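Local coordinates for chemotactic transducer PctC (Pseudomonas aeruginosa, PDB 5LTV), which probably senses gamma-amino-butanoic acid and perhaps other amino acids through a Cache-type ligand-binding domain to steer chemotaxis, at residues A[139-142]-A[147-150]; A[71-76]-A[155-160]; A[61-66]-A[85-90]; A[176-181]-A[187-192]. One frame throughout, in Å; residues are numbered along the deposited sequence. Where two conformers were deposited one is given.

Interaction 1 (A[139-142]-A[147-150]). With ABU (gamma-amino-butanoic acid), chain H; SO4 (sulfate ion), chain I.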
loop_
_atom_site.group_PDB
_atom_site.type_symbol
_atom_site.label_atom_id
_atom_site.label_comp_id
_atom_site.label_asym_id
_atom_site.label_seq_id
_atom_site.Cartn_x
_atom_site.Cartn_y
_atom_site.Cartn_z
ATOM N N PHE A 139 6.523 2.106 -4.632
ATOM C CA PHE A 139 7.668 2.945 -4.908
ATOM C C PHE A 139 8.847 2.302 -4.195
ATOM O O PHE A 139 8.729 1.206 -3.623
ATOM C CB PHE A 139 7.412 4.413 -4.512
ATOM C CG PHE A 139 7.103 4.621 -3.050
ATOM C CD1 PHE A 139 5.788 4.449 -2.559
ATOM C CD2 PHE A 139 8.116 5.020 -2.170
ATOM C CE1 PHE A 139 5.500 4.642 -1.221
ATOM C CE2 PHE A 139 7.831 5.257 -0.844
ATOM C CZ PHE A 139 6.525 5.067 -0.347
ATOM N N VAL A 140 9.995 2.969 -4.277
ATOM C CA VAL A 140 11.256 2.482 -3.730
ATOM C C VAL A 140 11.532 3.214 -2.426
ATOM O O VAL A 140 11.685 4.447 -2.420
ATOM C CB VAL A 140 12.420 2.704 -4.714
ATOM C CG1 VAL A 140 13.770 2.301 -4.053
ATOM C CG2 VAL A 140 12.220 1.939 -6.008
ATOM N N ASP A 141 11.640 2.468 -1.329
ATOM C CA ASP A 141 12.000 3.057 -0.029
ATOM C C ASP A 141 13.306 3.847 -0.123
ATOM O O ASP A 141 14.320 3.325 -0.589
ATOM C CB ASP A 141 12.124 1.934 0.985
ATOM C CG ASP A 141 12.365 2.403 2.398
ATOM O OD1 ASP A 141 13.281 3.206 2.666
ATOM O OD2 ASP A 141 11.631 1.899 3.272
ATOM N N ALA A 142 13.286 5.107 0.338
ATOM C CA ALA A 142 14.457 5.965 0.202
ATOM C C ALA A 142 15.613 5.532 1.084
ATOM O O ALA A 142 16.749 5.937 0.835
ATOM C CB ALA A 142 14.111 7.420 0.523
ATOM N N GLN A 147 11.329 -2.281 -2.535
ATOM C CA GLN A 147 10.030 -1.918 -3.098
ATOM C C GLN A 147 8.951 -2.009 -2.040
ATOM O O GLN A 147 8.701 -3.101 -1.508
ATOM C CB GLN A 147 9.662 -2.844 -4.258
ATOM C CG GLN A 147 10.472 -2.603 -5.514
ATOM C CD GLN A 147 10.035 -3.504 -6.668
ATOM O OE1 GLN A 147 9.523 -4.601 -6.468
ATOM N NE2 GLN A 147 10.224 -3.021 -7.874
ATOM N N ILE A 148 8.253 -0.890 -1.798
ATOM C CA ILE A 148 7.223 -0.796 -0.764
ATOM C C ILE A 148 5.979 -0.075 -1.282
ATOM O O ILE A 148 5.948 0.509 -2.372
ATOM C CB ILE A 148 7.744 -0.075 0.491
ATOM C CG1 ILE A 148 8.131 1.369 0.141
ATOM C CG2 ILE A 148 8.927 -0.861 1.110
ATOM C CD1 ILE A 148 8.421 2.277 1.358
ATOM N N LEU A 149 4.932 -0.122 -0.474
ATOM C CA LEU A 149 3.823 0.793 -0.651
ATOM C C LEU A 149 3.458 1.321 0.733
ATOM O O LEU A 149 3.769 0.703 1.759
ATOM C CB LEU A 149 2.621 0.128 -1.392
ATOM C CG LEU A 149 1.751 -0.997 -0.840
ATOM C CD1 LEU A 149 0.865 -0.415 0.194
ATOM C CD2 LEU A 149 0.895 -1.682 -1.901
ATOM N N ALA A 150 2.835 2.492 0.756
ATOM C CA ALA A 150 2.533 3.150 2.013
ATOM C C ALA A 150 1.046 3.469 2.098
ATOM O O ALA A 150 0.357 3.610 1.088
ATOM C CB ALA A 150 3.357 4.431 2.177
HETATM N N ABU H . 10.276 3.979 5.439
HETATM C CD ABU H . 10.515 4.565 4.092
HETATM C CB ABU H . 10.681 6.060 4.132
HETATM C CG ABU H . 9.773 6.796 3.161
HETATM C C ABU H . 10.299 7.309 1.832
HETATM O O ABU H . 10.705 6.471 0.987
HETATM O OXT ABU H . 10.233 8.550 1.611
HETATM S S SO4 I . 10.725 6.443 -5.968
HETATM O O1 SO4 I . 10.411 5.058 -6.271
HETATM O O2 SO4 I . 10.117 7.313 -6.976
HETATM O O3 SO4 I . 12.189 6.592 -5.911
HETATM O O4 SO4 I . 10.203 6.801 -4.663
#
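Phe139 and Ile148 face each other as an antiparallel hydrogen-bonded pair, and two backbone bonds join them: Phe139 N gives its hydrogen to Ile148 O at 2.8 Å, and Ile148 N returns one to Phe139 O at 2.8 Å. Both are nearly straight. The CA-H of Gln147 adds a weaker contact to the same Phe139 O, at 3.4 Å.

Apolar contact follows the pairing. CG of Phe139 lies between its backbone N and carbonyl carbon (chi1 60°), and CG1 of Ile148 has the equivalent setting, which brings both ends back over the partner strand. Ile148 CG1 thereby makes a CH-pi contact over one ring face, offset toward the rim, while Ile148 CD1 reaches Asp141 CB at 3.7 Å. Ala150 CB packs 4.0 Å from Phe139 CE1.

The ligand contacts belong to 139-142. Ala142 N donates to the carboxylate atom O of gamma-amino-butanoic acid at 3.0 Å, and that oxygen also lies in the ring plane of Phe139, at its edge. Tyr116, Arg121, Trp123 and Asp168 also hydrogen-bond to the ligand. Asp141 OD1 accepts from the backbone N of Gly143 and Thr144, fixing the turn, while OD2 lies beside the amino end, 3.3 Å from the ligand N. A sulfate, probably from the crystallisation liquor, accepts a hydrogen bond from Val140 N.

Strands 134-140 and 147-157 form a beta hairpin, 134-140 outermost; strand 160-170 flanks 147-157 on the far side, and helix 171-178 meets Leu149.

Interaction 2 (A[71-76]-A[155-160])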
loop_
_atom_site.group_PDB
_atom_site.type_symbol
_atom_site.label_atom_id
_atom_site.label_comp_id
_atom_site.label_asym_id
_atom_site.label_seq_id
_atom_site.Cartn_x
_atom_site.Cartn_y
_atom_site.Cartn_z
ATOM N N ASP A 71 -1.628 16.024 23.895
ATOM C CA ASP A 71 -1.732 17.391 24.397
ATOM C C ASP A 71 -0.489 18.213 24.085
ATOM O O ASP A 71 -0.592 19.415 23.830
ATOM C CB ASP A 71 -2.029 17.364 25.891
ATOM C CG ASP A 71 -3.496 17.009 26.169
ATOM O OD1 ASP A 71 -4.377 17.468 25.398
ATOM O OD2 ASP A 71 -3.783 16.268 27.139
ATOM N N GLN A 72 0.682 17.583 24.061
ATOM C CA GLN A 72 1.939 18.262 23.764
ATOM C C GLN A 72 2.625 17.458 22.668
ATOM O O GLN A 72 3.341 16.480 22.947
ATOM C CB GLN A 72 2.812 18.383 25.020
ATOM C CG GLN A 72 4.098 19.181 24.831
ATOM C CD GLN A 72 3.859 20.660 24.456
ATOM O OE1 GLN A 72 3.193 21.422 25.179
ATOM N NE2 GLN A 72 4.399 21.058 23.304
ATOM N N PRO A 73 2.455 17.807 21.516
ATOM C CA PRO A 73 3.058 17.030 20.419
ATOM C C PRO A 73 4.470 17.488 20.069
ATOM O O PRO A 73 4.720 17.976 18.976
ATOM C CB PRO A 73 2.076 17.283 19.274
ATOM C CG PRO A 73 1.638 18.718 19.489
ATOM C CD PRO A 73 1.683 18.956 21.010
ATOM N N ASP A 74 5.397 17.337 21.017
ATOM C CA ASP A 74 6.818 17.550 20.804
ATOM C C ASP A 74 7.466 16.250 20.322
ATOM O O ASP A 74 6.802 15.217 20.223
ATOM C CB ASP A 74 7.460 18.081 22.085
ATOM C CG ASP A 74 7.384 17.099 23.256
ATOM O OD1 ASP A 74 6.819 15.997 23.118
ATOM O OD2 ASP A 74 7.862 17.446 24.352
ATOM N N GLU A 75 8.788 16.289 20.064
ATOM C CA GLU A 75 9.480 15.174 19.421
ATOM C C GLU A 75 9.482 13.926 20.284
ATOM O O GLU A 75 9.371 12.797 19.777
ATOM C CB GLU A 75 10.929 15.561 19.103
ATOM C CG GLU A 75 11.097 16.500 17.940
ATOM C CD GLU A 75 10.201 16.131 16.777
ATOM O OE1 GLU A 75 10.233 14.957 16.331
ATOM O OE2 GLU A 75 9.445 17.019 16.333
ATOM N N ALA A 76 9.697 14.099 21.577
ATOM C CA ALA A 76 9.817 12.954 22.463
ATOM C C ALA A 76 8.478 12.235 22.606
ATOM O O ALA A 76 8.431 11.002 22.627
ATOM C CB ALA A 76 10.357 13.420 23.816
ATOM N N VAL A 155 -2.204 14.610 9.573
ATOM C CA VAL A 155 -2.432 14.694 11.020
ATOM C C VAL A 155 -2.523 16.168 11.399
ATOM O O VAL A 155 -1.577 16.936 11.165
ATOM C CB VAL A 155 -1.291 14.020 11.812
ATOM C CG1 VAL A 155 -1.594 14.019 13.339
ATOM C CG2 VAL A 155 -1.041 12.610 11.285
ATOM N N ARG A 156 -3.655 16.570 11.957
ATOM C CA ARG A 156 -3.831 17.913 12.485
ATOM C C ARG A 156 -3.890 17.838 14.008
ATOM O O ARG A 156 -4.290 16.819 14.580
ATOM C CB ARG A 156 -5.105 18.589 11.926
ATOM C CG ARG A 156 -5.022 19.041 10.441
ATOM C CD ARG A 156 -6.388 19.519 9.900
ATOM N NE ARG A 156 -6.359 19.933 8.480
ATOM C CZ ARG A 156 -6.495 19.108 7.438
ATOM N NH1 ARG A 156 -6.674 17.804 7.621
ATOM N NH2 ARG A 156 -6.447 19.588 6.207
ATOM N N HIS A 157 -3.446 18.906 14.668
ATOM C CA HIS A 157 -3.595 19.038 16.108
ATOM C C HIS A 157 -4.303 20.356 16.371
ATOM O O HIS A 157 -3.859 21.405 15.893
ATOM C CB HIS A 157 -2.253 18.965 16.832
ATOM C CG HIS A 157 -2.367 19.218 18.300
ATOM N ND1 HIS A 157 -3.151 18.443 19.130
ATOM C CD2 HIS A 157 -1.846 20.195 19.077
ATOM C CE1 HIS A 157 -3.076 18.912 20.363
ATOM N NE2 HIS A 157 -2.294 19.976 20.355
ATOM N N ALA A 158 -5.443 20.293 17.065
ATOM C CA ALA A 158 -6.277 21.480 17.286
ATOM C C ALA A 158 -6.542 22.239 15.978
ATOM O O ALA A 158 -6.589 23.479 15.957
ATOM C CB ALA A 158 -5.634 22.414 18.324
ATOM N N GLY A 159 -6.680 21.494 14.865
ATOM C CA GLY A 159 -7.027 22.103 13.587
ATOM C C GLY A 159 -5.863 22.598 12.736
ATOM O O GLY A 159 -6.090 23.007 11.601
ATOM N N GLN A 160 -4.643 22.562 13.251
ATOM C CA GLN A 160 -3.421 22.973 12.558
ATOM C C GLN A 160 -2.588 21.747 12.136
ATOM O O GLN A 160 -2.412 20.796 12.912
ATOM C CB GLN A 160 -2.587 23.878 13.483
ATOM C CG GLN A 160 -3.332 25.150 13.925
ATOM C CD GLN A 160 -3.612 26.048 12.722
ATOM O OE1 GLN A 160 -4.764 26.317 12.415
ATOM N NE2 GLN A 160 -2.568 26.481 12.042
#
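His157 and Pro73 make most of this small surface contact, with a smaller share from Asp71. His157 contributes the largest area. Its CG stands anti to the backbone N (chi1 175°), sending the imidazole out from the end of strand 147-157 toward the loop ahead of helix 75-82. There the ring meets the pyrrolidine of Pro73: CG of Pro73 comes to 3.8 Å from CD2 of His157. The two side chains cross at about a right angle, and the methylene makes an off-centre CH-pi contact, 29° from the ring normal. No hydrogen bond spans the two segments. The imidazole is also held on its ND1 side, where ND1 is hydrogen-bonded to Ala68 O, at the C-terminal end of the long helix 34-68, which limits its rotation.

His157 is also the first residue of a type I' beta turn to Gln160, the tight reversal of a two-residue beta hairpin joining strands 147-157 and 160-170. Two backbone bonds close it, His157 N to Gln160 O at 2.8 Å and Gln160 N to His157 O at 3.0 Å, with Ala158 and Gly159 at the corner in left-handed backbone conformations.

Pro73 sits at the centre of an inverse gamma turn, whose bond from Asp74 N to Gln72 O is weak. Asp74 then N-caps helix 75-82, its OD1 accepting from the backbone N of Asn77. Asp71 approaches through its backbone, with O at 3.9 Å from His157 NE2; its carboxylate remains farther off, OD1 lying 6.0 Å from NE2.

Interaction 3 (A[61-66]-A[85-90])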
loop_
_atom_site.group_PDB
_atom_site.type_symbol
_atom_site.label_atom_id
_atom_site.label_comp_id
_atom_site.label_asym_id
_atom_site.label_seq_id
_atom_site.Cartn_x
_atom_site.Cartn_y
_atom_site.Cartn_z
ATOM N N GLU A 61 -4.912 4.797 10.457
ATOM C CA GLU A 61 -5.925 5.701 10.960
ATOM C C GLU A 61 -5.778 5.904 12.459
ATOM O O GLU A 61 -5.931 7.032 12.960
ATOM C CB GLU A 61 -7.331 5.176 10.641
ATOM C CG GLU A 61 -7.801 5.530 9.269
ATOM C CD GLU A 61 -8.722 4.488 8.625
ATOM O OE1 GLU A 61 -8.953 4.577 7.394
ATOM O OE2 GLU A 61 -9.246 3.586 9.323
ATOM N N GLY A 62 -5.513 4.826 13.203
ATOM C CA GLY A 62 -5.436 4.982 14.650
ATOM C C GLY A 62 -4.177 5.707 15.083
ATOM O O GLY A 62 -4.155 6.366 16.137
ATOM N N LEU A 63 -3.107 5.601 14.273
ATOM C CA LEU A 63 -1.870 6.318 14.554
ATOM C C LEU A 63 -2.105 7.811 14.430
ATOM O O LEU A 63 -1.672 8.593 15.273
ATOM C CB LEU A 63 -0.752 5.867 13.594
ATOM C CG LEU A 63 0.569 6.675 13.625
ATOM C CD1 LEU A 63 1.112 6.836 15.031
ATOM C CD2 LEU A 63 1.670 5.983 12.784
ATOM N N ALA A 64 -2.809 8.216 13.372
ATOM C CA ALA A 64 -3.168 9.622 13.212
ATOM C C ALA A 64 -4.028 10.125 14.360
ATOM O O ALA A 64 -3.771 11.213 14.899
ATOM C CB ALA A 64 -3.894 9.826 11.880
ATOM N N SER A 65 -5.072 9.378 14.739
ATOM C CA SER A 65 -5.889 9.848 15.866
ATOM C C SER A 65 -5.085 9.889 17.168
ATOM O O SER A 65 -5.211 10.843 17.936
ATOM C CB SER A 65 -7.150 8.994 16.030
ATOM O OG SER A 65 -6.858 7.628 16.180
ATOM N N GLN A 66 -4.244 8.884 17.430
ATOM C CA GLN A 66 -3.375 8.950 18.605
ATOM C C GLN A 66 -2.537 10.215 18.631
ATOM O O GLN A 66 -2.358 10.816 19.694
ATOM C CB GLN A 66 -2.422 7.787 18.620
ATOM C CG GLN A 66 -2.834 6.572 19.243
ATOM C CD GLN A 66 -1.780 5.586 18.980
ATOM O OE1 GLN A 66 -0.764 5.600 19.645
ATOM N NE2 GLN A 66 -2.024 4.690 18.038
ATOM N N PRO A 85 5.077 -1.515 20.047
ATOM C CA PRO A 85 5.468 -2.709 19.287
ATOM C C PRO A 85 4.430 -3.153 18.260
ATOM O O PRO A 85 4.789 -3.834 17.286
ATOM C CB PRO A 85 5.676 -3.786 20.373
ATOM C CG PRO A 85 5.915 -3.013 21.661
ATOM C CD PRO A 85 5.245 -1.659 21.509
ATOM N N VAL A 86 3.155 -2.782 18.421
ATOM C CA VAL A 86 2.158 -3.190 17.427
ATOM C C VAL A 86 2.520 -2.645 16.044
ATOM O O VAL A 86 2.254 -3.295 15.032
ATOM C CB VAL A 86 0.730 -2.757 17.874
ATOM C CG1 VAL A 86 0.603 -1.216 17.961
ATOM C CG2 VAL A 86 -0.337 -3.345 16.961
ATOM N N PHE A 87 3.155 -1.464 15.985
ATOM C CA PHE A 87 3.559 -0.879 14.712
ATOM C C PHE A 87 4.713 -1.651 14.072
ATOM O O PHE A 87 4.682 -1.935 12.874
ATOM C CB PHE A 87 3.931 0.606 14.922
ATOM C CG PHE A 87 2.740 1.455 15.326
ATOM C CD1 PHE A 87 1.523 1.319 14.642
ATOM C CD2 PHE A 87 2.800 2.327 16.431
ATOM C CE1 PHE A 87 0.390 2.063 15.039
ATOM C CE2 PHE A 87 1.691 3.068 16.806
ATOM C CZ PHE A 87 0.479 2.929 16.103
ATOM N N SER A 88 5.719 -2.037 14.849
ATOM C CA SER A 88 6.838 -2.754 14.244
ATOM C C SER A 88 6.457 -4.195 13.903
ATOM O O SER A 88 6.985 -4.756 12.950
ATOM C CB SER A 88 8.074 -2.706 15.140
ATOM O OG SER A 88 7.841 -3.252 16.419
ATOM N N ARG A 89 5.498 -4.773 14.615
ATOM C CA ARG A 89 5.010 -6.096 14.267
ATOM C C ARG A 89 4.229 -6.096 12.949
ATOM O O ARG A 89 4.159 -7.128 12.275
ATOM C CB ARG A 89 4.127 -6.649 15.399
ATOM C CG ARG A 89 4.954 -7.115 16.620
ATOM C CD ARG A 89 4.102 -8.015 17.537
ATOM N NE ARG A 89 2.895 -7.324 17.982
ATOM C CZ ARG A 89 2.758 -6.787 19.184
ATOM N NH1 ARG A 89 3.740 -6.888 20.039
ATOM N NH2 ARG A 89 1.634 -6.189 19.542
ATOM N N ASN A 90 3.595 -4.984 12.575
ATOM C CA ASN A 90 2.671 -5.077 11.464
ATOM C C ASN A 90 3.049 -4.210 10.281
ATOM O O ASN A 90 2.402 -4.318 9.241
ATOM C CB ASN A 90 1.240 -4.740 11.917
ATOM C CG ASN A 90 0.685 -5.773 12.876
ATOM O OD1 ASN A 90 0.478 -6.938 12.506
ATOM N ND2 ASN A 90 0.480 -5.366 14.141
#
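Phe87 reaches across to helix 34-68 with the far end of its ring, where CZ meets two side chains. Gln66 NE2 comes up at the ring edge, in its plane, 3.6 Å from CZ, and the amide is turned only 12° from the plane of the ring. Leu63 lies beside the same corner, its CB at 4.1 Å from Phe87 CZ and its CD1 equally near. No hydrogen bond crosses between the segments.

The next shell sets these groups. With CG anti to the carbonyl carbon (chi1 -66°), the phenyl projects from 85-90 toward the long helix, and CG1 of the preceding Val86 covers one face over its centre. The amide of Gln66 is held from its other end, OE1 accepting from Gln81 NE2; NE2 adds a weak bond to Gly62 O. That carbonyl also takes Gln66 N and Ser65 OG, which arrive from the same face of its plane.

Farther out, Val94 of strand 93-98 touches both Leu63 and Phe87, and Arg56 of the long helix binds Asn90 O. A short, weakly bonded helix is thus packed largely through Phe87, with the Arg56 to Asn90 bond as a second tie, against the long N-terminal helix that runs beside the sheets, as in double Cache domains.

Interaction 4 (A[176-181]-A[187-192])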
loop_
_atom_site.group_PDB
_atom_site.type_symbol
_atom_site.label_atom_id
_atom_site.label_comp_id
_atom_site.label_asym_id
_atom_site.label_seq_id
_atom_site.Cartn_x
_atom_site.Cartn_y
_atom_site.Cartn_z
ATOM N N ALA A 176 3.051 -12.490 -1.051
ATOM C CA ALA A 176 2.831 -13.737 -0.324
ATOM C C ALA A 176 1.367 -13.919 0.082
ATOM O O ALA A 176 0.796 -14.996 -0.122
ATOM C CB ALA A 176 3.719 -13.770 0.908
ATOM N N ILE A 177 0.752 -12.890 0.699
ATOM C CA ILE A 177 -0.668 -12.973 1.061
ATOM C C ILE A 177 -1.507 -13.346 -0.154
ATOM O O ILE A 177 -2.375 -14.214 -0.080
ATOM C CB ILE A 177 -1.181 -11.652 1.665
ATOM C CG1 ILE A 177 -0.283 -11.132 2.777
ATOM C CG2 ILE A 177 -2.605 -11.853 2.193
ATOM C CD1 ILE A 177 -0.461 -11.877 4.063
ATOM N N LEU A 178 -1.258 -12.669 -1.287
ATOM C CA LEU A 178 -2.035 -12.862 -2.511
ATOM C C LEU A 178 -1.941 -14.289 -3.033
ATOM O O LEU A 178 -2.949 -14.857 -3.478
ATOM C CB LEU A 178 -1.552 -11.883 -3.576
ATOM C CG LEU A 178 -2.573 -11.493 -4.614
ATOM C CD1 LEU A 178 -3.678 -10.624 -3.998
ATOM C CD2 LEU A 178 -1.866 -10.763 -5.722
ATOM N N ASN A 179 -0.744 -14.882 -2.995
ATOM C CA ASN A 179 -0.465 -16.220 -3.517
ATOM C C ASN A 179 -0.394 -17.282 -2.426
ATOM O O ASN A 179 0.480 -18.165 -2.467
ATOM C CB ASN A 179 0.829 -16.209 -4.317
ATOM C CG ASN A 179 0.664 -15.536 -5.651
ATOM O OD1 ASN A 179 0.322 -16.181 -6.643
ATOM N ND2 ASN A 179 0.876 -14.222 -5.683
ATOM N N SER A 180 -1.317 -17.263 -1.458
ATOM C CA SER A 180 -1.223 -18.241 -0.378
ATOM C C SER A 180 -1.579 -19.662 -0.815
ATOM O O SER A 180 -1.385 -20.593 -0.027
ATOM C CB SER A 180 -2.082 -17.807 0.819
ATOM O OG SER A 180 -3.428 -17.545 0.450
ATOM N N LEU A 181 -2.064 -19.860 -2.040
ATOM C CA LEU A 181 -2.324 -21.205 -2.552
ATOM C C LEU A 181 -1.320 -21.647 -3.598
ATOM O O LEU A 181 -1.614 -21.620 -4.788
ATOM C CB LEU A 181 -3.722 -21.286 -3.140
ATOM C CG LEU A 181 -4.728 -22.012 -2.257
ATOM C CD1 LEU A 181 -6.081 -22.012 -2.961
ATOM C CD2 LEU A 181 -4.254 -23.441 -1.911
ATOM N N GLY A 187 -0.419 -22.288 -12.097
ATOM C CA GLY A 187 -1.088 -20.997 -12.085
ATOM C C GLY A 187 -0.633 -20.065 -10.966
ATOM O O GLY A 187 0.105 -20.486 -10.081
ATOM N N TYR A 188 -1.075 -18.807 -10.986
ATOM C CA TYR A 188 -0.585 -17.812 -10.037
ATOM C C TYR A 188 -1.519 -16.602 -10.027
ATOM O O TYR A 188 -2.470 -16.510 -10.806
ATOM C CB TYR A 188 0.852 -17.399 -10.372
ATOM C CG TYR A 188 1.021 -16.752 -11.729
ATOM C CD1 TYR A 188 1.183 -17.518 -12.887
ATOM C CD2 TYR A 188 1.031 -15.378 -11.854
ATOM C CE1 TYR A 188 1.341 -16.914 -14.129
ATOM C CE2 TYR A 188 1.198 -14.770 -13.081
ATOM C CZ TYR A 188 1.345 -15.531 -14.211
ATOM O OH TYR A 188 1.491 -14.866 -15.404
ATOM N N ALA A 189 -1.238 -15.664 -9.121
ATOM C CA ALA A 189 -2.063 -14.469 -8.978
ATOM C C ALA A 189 -1.197 -13.214 -8.893
ATOM O O ALA A 189 -0.156 -13.216 -8.235
ATOM C CB ALA A 189 -2.955 -14.579 -7.740
ATOM N N PHE A 190 -1.620 -12.136 -9.553
ATOM C CA PHE A 190 -0.930 -10.866 -9.357
ATOM C C PHE A 190 -1.962 -9.751 -9.146
ATOM O O PHE A 190 -3.177 -9.986 -9.091
ATOM C CB PHE A 190 0.066 -10.603 -10.496
ATOM C CG PHE A 190 -0.546 -10.382 -11.835
ATOM C CD1 PHE A 190 -0.882 -11.460 -12.658
ATOM C CD2 PHE A 190 -0.737 -9.081 -12.310
ATOM C CE1 PHE A 190 -1.432 -11.245 -13.912
ATOM C CE2 PHE A 190 -1.297 -8.852 -13.558
ATOM C CZ PHE A 190 -1.638 -9.931 -14.371
ATOM N N LEU A 191 -1.465 -8.538 -8.945
ATOM C CA LEU A 191 -2.310 -7.390 -8.666
ATOM C C LEU A 191 -1.984 -6.295 -9.669
ATOM O O LEU A 191 -0.818 -6.030 -9.940
ATOM C CB LEU A 191 -2.124 -6.897 -7.223
ATOM C CG LEU A 191 -3.237 -5.964 -6.726
ATOM C CD1 LEU A 191 -4.453 -6.739 -6.152
ATOM C CD2 LEU A 191 -2.689 -5.027 -5.682
ATOM N N VAL A 192 -3.018 -5.669 -10.219
ATOM C CA VAL A 192 -2.867 -4.739 -11.329
ATOM C C VAL A 192 -3.919 -3.647 -11.179
ATOM O O VAL A 192 -5.042 -3.903 -10.726
ATOM C CB VAL A 192 -2.984 -5.468 -12.694
ATOM C CG1 VAL A 192 -4.350 -6.141 -12.841
ATOM C CG2 VAL A 192 -2.766 -4.506 -13.851
#
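Asn179 grips the backbone of Ala189 with both ends of its amide. OD1 accepts from Ala189 N at 3.0 Å, and ND2 donates to Ala189 O at 2.9 Å, so a single residue of the strand is held through its own N-H and C=O. Both donors are tilted from the acceptor's carbonyl plane, by 21° at Asn179 OD1 and 25° at Ala189 O, while Ala189 O stays near the amide plane of Asn179. The first torsion helps explain the reach. Asn179 is the first residue to leave helical geometry at the end of helix 171-178, and its CG lies anti to the carbonyl carbon (chi1 -74°), swinging the amide onto the strand. A further weak bond, from ND2 to Thr175 O, ties the group back to its own helix.

Around this pair Leu178 packs on the strand's backbone and on apolar side chains. It lays CD2 alongside the strand, 3.6 Å from Phe190 C and 4.2 Å from Leu191 CB. Its CG faces Ala189 CB at 4.4 Å. Ile49 of helix 34-68 also touches Leu178, while Leu255 of strand 251-256 meets Ala189. Strand 188-193 lies between 198-200 and 251-256 in the second sheet.

The side-chain amide thus mimics a peptide unit, offering one acceptor and one donor to Ala189, and this specific polar clasp joins the end of the helix to the strand beside an apolar seam.

The four contacts illustrate how one chain of two sheets can be tied together at several places. Interaction 1 is the one at the ligand pocket, contributing Phe139, Asp141 and Ala142; in interaction 3, the side chain of Leu63 lies about 11 Å from the bound gamma-amino-butanoic acid. Interactions 1 and 2 share strand 147-157 yet have centres 26 Å apart, and along the chain the first is nested inside the loop closed by the second. Interactions 2 and 3 touch directly, Val155 CG1 lying 3.9 Å from Ala64 O. Interaction 4 joins the end of helix 171-178 to the other sheet, its centre about 19 Å from that of interaction 1 and 40 Å from that of interaction 2.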